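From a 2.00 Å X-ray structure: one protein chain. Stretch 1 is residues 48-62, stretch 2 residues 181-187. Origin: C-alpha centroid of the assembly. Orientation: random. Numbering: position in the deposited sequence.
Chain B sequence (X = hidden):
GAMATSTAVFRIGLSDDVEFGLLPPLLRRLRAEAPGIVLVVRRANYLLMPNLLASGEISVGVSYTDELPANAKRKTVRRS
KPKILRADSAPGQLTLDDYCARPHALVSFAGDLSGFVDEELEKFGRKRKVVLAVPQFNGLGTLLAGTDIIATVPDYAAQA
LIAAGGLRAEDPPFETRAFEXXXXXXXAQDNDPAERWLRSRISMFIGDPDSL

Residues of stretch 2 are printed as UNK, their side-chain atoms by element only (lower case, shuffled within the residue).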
# COMPACT_ATOMS: atom_id res chain seq x y z
N LEU B 48 5.23 -11.50 4.46
CA LEU B 48 4.70 -12.12 3.25
C LEU B 48 5.79 -12.68 2.34
O LEU B 48 5.48 -13.48 1.44
CB LEU B 48 3.88 -11.11 2.45
CG LEU B 48 2.52 -10.66 2.98
CD1 LEU B 48 1.84 -9.76 1.97
CD2 LEU B 48 1.64 -11.86 3.31
N MSE B 49 7.04 -12.30 2.56
CA MSE B 49 8.12 -12.61 1.63
C MSE B 49 8.33 -14.12 1.38
O MSE B 49 8.41 -14.54 0.23
CB MSE B 49 9.43 -11.96 2.10
CG MSE B 49 10.53 -11.98 1.08
SE MSE B 49 10.03 -11.06 -0.56
CE MSE B 49 11.51 -11.70 -1.66
N PRO B 50 8.43 -14.94 2.44
CA PRO B 50 8.53 -16.39 2.19
C PRO B 50 7.29 -16.96 1.51
O PRO B 50 7.42 -17.88 0.69
CB PRO B 50 8.74 -16.99 3.59
CG PRO B 50 8.32 -15.93 4.54
CD PRO B 50 8.58 -14.63 3.87
N ASN B 51 6.10 -16.44 1.82
CA ASN B 51 4.88 -16.90 1.16
C ASN B 51 4.91 -16.58 -0.33
O ASN B 51 4.53 -17.42 -1.15
CB ASN B 51 3.65 -16.25 1.81
CG ASN B 51 3.61 -16.45 3.31
OD1 ASN B 51 4.47 -15.95 4.04
ND2 ASN B 51 2.58 -17.15 3.78
N LEU B 52 5.33 -15.37 -0.69
CA LEU B 52 5.33 -14.97 -2.09
C LEU B 52 6.29 -15.82 -2.91
O LEU B 52 5.99 -16.17 -4.06
CB LEU B 52 5.69 -13.49 -2.22
CG LEU B 52 4.68 -12.48 -1.66
CD1 LEU B 52 5.28 -11.08 -1.66
CD2 LEU B 52 3.39 -12.51 -2.46
N LEU B 53 7.44 -16.17 -2.34
CA LEU B 53 8.41 -16.99 -3.06
C LEU B 53 7.96 -18.44 -3.13
O LEU B 53 7.94 -19.05 -4.21
CB LEU B 53 9.79 -16.88 -2.41
CG LEU B 53 10.53 -15.55 -2.56
CD1 LEU B 53 11.71 -15.49 -1.60
CD2 LEU B 53 11.00 -15.35 -4.00
N ALA B 54 7.59 -19.02 -1.98
CA ALA B 54 7.27 -20.45 -1.94
C ALA B 54 6.02 -20.78 -2.75
O ALA B 54 5.90 -21.91 -3.24
CB ALA B 54 7.11 -20.90 -0.49
N SER B 55 5.10 -19.83 -2.90
CA SER B 55 3.86 -20.08 -3.62
C SER B 55 3.96 -19.78 -5.11
O SER B 55 3.05 -20.16 -5.86
CB SER B 55 2.73 -19.25 -3.02
OG SER B 55 3.00 -17.87 -3.13
N GLY B 56 5.02 -19.11 -5.56
CA GLY B 56 5.15 -18.78 -6.96
C GLY B 56 4.57 -17.45 -7.37
O GLY B 56 4.53 -17.16 -8.57
N GLU B 57 4.13 -16.62 -6.42
CA GLU B 57 3.52 -15.34 -6.77
C GLU B 57 4.53 -14.36 -7.33
O GLU B 57 4.16 -13.47 -8.11
CB GLU B 57 2.82 -14.75 -5.55
CG GLU B 57 1.52 -15.45 -5.17
CD GLU B 57 0.97 -14.97 -3.85
OE1 GLU B 57 1.49 -15.40 -2.79
OE2 GLU B 57 0.01 -14.18 -3.85
N ILE B 58 5.80 -14.47 -6.92
CA ILE B 58 6.87 -13.65 -7.46
C ILE B 58 8.06 -14.55 -7.74
O ILE B 58 8.20 -15.63 -7.16
CB ILE B 58 7.29 -12.50 -6.50
CG1 ILE B 58 7.95 -13.07 -5.23
CG2 ILE B 58 6.10 -11.61 -6.16
CD1 ILE B 58 8.47 -12.00 -4.28
N SER B 59 8.91 -14.11 -8.67
CA SER B 59 10.18 -14.78 -8.89
C SER B 59 11.32 -14.14 -8.12
O SER B 59 12.31 -14.82 -7.81
CB SER B 59 10.52 -14.79 -10.38
OG SER B 59 10.82 -13.49 -10.85
N VAL B 60 11.19 -12.86 -7.79
CA VAL B 60 12.22 -12.13 -7.07
C VAL B 60 11.53 -11.01 -6.31
O VAL B 60 10.50 -10.49 -6.73
CB VAL B 60 13.31 -11.59 -8.02
CG1 VAL B 60 12.71 -10.65 -9.04
CG2 VAL B 60 14.44 -10.92 -7.25
N GLY B 61 12.10 -10.65 -5.17
CA GLY B 61 11.57 -9.55 -4.38
C GLY B 61 12.68 -8.67 -3.86
O GLY B 61 13.79 -9.13 -3.58
N VAL B 62 12.37 -7.39 -3.74
CA VAL B 62 13.24 -6.41 -3.10
C VAL B 62 12.45 -5.85 -1.92
O VAL B 62 11.53 -5.04 -2.11
CB VAL B 62 13.70 -5.30 -4.05
CG1 VAL B 62 14.69 -4.38 -3.36
CG2 VAL B 62 14.31 -5.91 -5.30
N UNK B 181 17.44 -4.44 3.85
CA UNK B 181 16.82 -4.53 2.54
C UNK B 181 17.56 -5.60 1.74
O UNK B 181 18.79 -5.57 1.65
c UNK B 181 16.86 -3.19 1.80
c UNK B 181 15.91 -0.98 1.08
c UNK B 181 14.36 -2.85 1.70
c UNK B 181 15.71 -2.20 1.98
N UNK B 182 16.81 -6.55 1.18
CA UNK B 182 17.40 -7.67 0.48
C UNK B 182 16.79 -7.82 -0.90
O UNK B 182 15.65 -7.41 -1.14
o UNK B 182 18.07 -9.08 2.36
c UNK B 182 17.21 -8.99 1.24
N UNK B 183 17.56 -8.42 -1.81
CA UNK B 183 16.98 -9.02 -3.00
C UNK B 183 16.99 -10.52 -2.78
O UNK B 183 18.04 -11.10 -2.49
c UNK B 183 18.19 -7.05 -7.03
c UNK B 183 17.76 -8.67 -4.27
se UNK B 183 18.13 -8.99 -7.16
c UNK B 183 17.21 -9.39 -5.49
N UNK B 184 15.83 -11.14 -2.88
CA UNK B 184 15.70 -12.56 -2.60
C UNK B 184 14.95 -13.24 -3.74
O UNK B 184 13.98 -12.70 -4.27
c UNK B 184 14.98 -12.81 -1.28
N UNK B 185 15.41 -14.44 -4.10
CA UNK B 185 14.78 -15.22 -5.14
C UNK B 185 14.92 -16.69 -4.78
O UNK B 185 15.69 -17.07 -3.89
c UNK B 185 15.37 -14.91 -6.52
n UNK B 185 18.72 -16.32 -7.20
c UNK B 185 20.39 -14.64 -6.37
c UNK B 185 17.94 -14.43 -6.27
c UNK B 185 19.11 -15.14 -6.62
c UNK B 185 16.82 -15.24 -6.67
c UNK B 185 19.33 -12.69 -5.41
c UNK B 185 18.07 -13.19 -5.66
c UNK B 185 17.35 -16.37 -7.23
c UNK B 185 20.48 -13.42 -5.76
N UNK B 186 14.16 -17.52 -5.49
CA UNK B 186 14.10 -18.94 -5.21
C UNK B 186 15.24 -19.67 -5.90
O UNK B 186 15.67 -19.29 -7.00
c UNK B 186 9.42 -18.70 -7.27
n UNK B 186 9.65 -19.55 -8.26
c UNK B 186 11.75 -17.88 -7.33
c UNK B 186 12.76 -19.50 -5.68
c UNK B 186 12.47 -19.20 -7.13
n UNK B 186 10.39 -17.90 -6.82
n UNK B 186 8.22 -18.64 -6.72
N UNK B 187 15.74 -20.72 -5.24
CA UNK B 187 16.90 -21.43 -5.75
C UNK B 187 16.72 -21.99 -7.15
O UNK B 187 17.66 -22.02 -7.94

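Position 181 carries four side-chain carbons, forked at the second, with no heteroatom. Its CA-to-CB bond points sideways and the end of the side chain comes nearer to stretch 1, but its closest approach, from one terminal carbon to Val62 C, is 5.1 Å. A four-carbon chain branching at its second atom is leucine, Leu181.

At position 182 one carbon is followed by one oxygen. This side chain does not reach stretch 1, and its hydroxyl is hydrogen-bonded elsewhere in the structure; the backbone O of position 182, however, receives a CA-H...O contact from Val62 CA at 3.3 Å. One carbon and a hydroxyl define serine, Ser182.

Position 183 has an unbranched chain of two carbons, a selenium and a terminal carbon. The second carbon lies 3.6 Å from Val60 CG2, and the terminal carbon is 4.4 Å from Val62 CG2. Selenium within such a chain identifies selenomethionine, Met183, extended through chi1 and chi2 (both t) on the same sheet face as the two valines.

At position 184 the side chain is CB alone, which faces the helix, 3.7 Å from Met49 CE and 4.2 Å from Leu53 CD1. A single methyl is alanine, Ala184. Across from it, Gly61 leaves room for the same methionine, since a CB there would clash with Met49 CE.

At position 185 a single carbon leads to fused five- and six-membered rings holding eight carbons and one nitrogen. CB of position 185 lies 3.3 Å from Ser59 O and 4.2 Å from Val60 CG2, while the ring leads away and its nitrogen is hydrogen-bonded elsewhere in the structure. The ring system is the indole of tryptophan, Trp185.

Position 186 shows three carbons, a nitrogen, and a carbon bearing two further nitrogens. The side chain folds back over the end of the helix, where one of the two terminal nitrogens of position 186 lies 2.6 Å from Leu53 O and 3.1 Å from Gly56 CA. Ile58 O sits over one face of the planar group, 3.0 Å from the same terminal nitrogen of position 186, but at a poor angle for a hydrogen bond. The group is a guanidinium, hence arginine, Arg186.

Position 187 has no side-chain atoms and makes no contact with stretch 1; it is glycine, Gly187.

The contact joins two modes of packing. Antiparallel strands are held by a reciprocal pair of hydrogen bonds, Gly61 N to Ala184 O and Ala184 N to Gly61 O, both 2.9 Å. On one face Val60, Val62 and Met183 pack together; on the other, small Ala184 and Gly61 admit Met49. Beyond the paired strands, Arg186 extends the contact to the Schellman turn at Gly56.

Stretch 2 (181-187) LSMAWRG
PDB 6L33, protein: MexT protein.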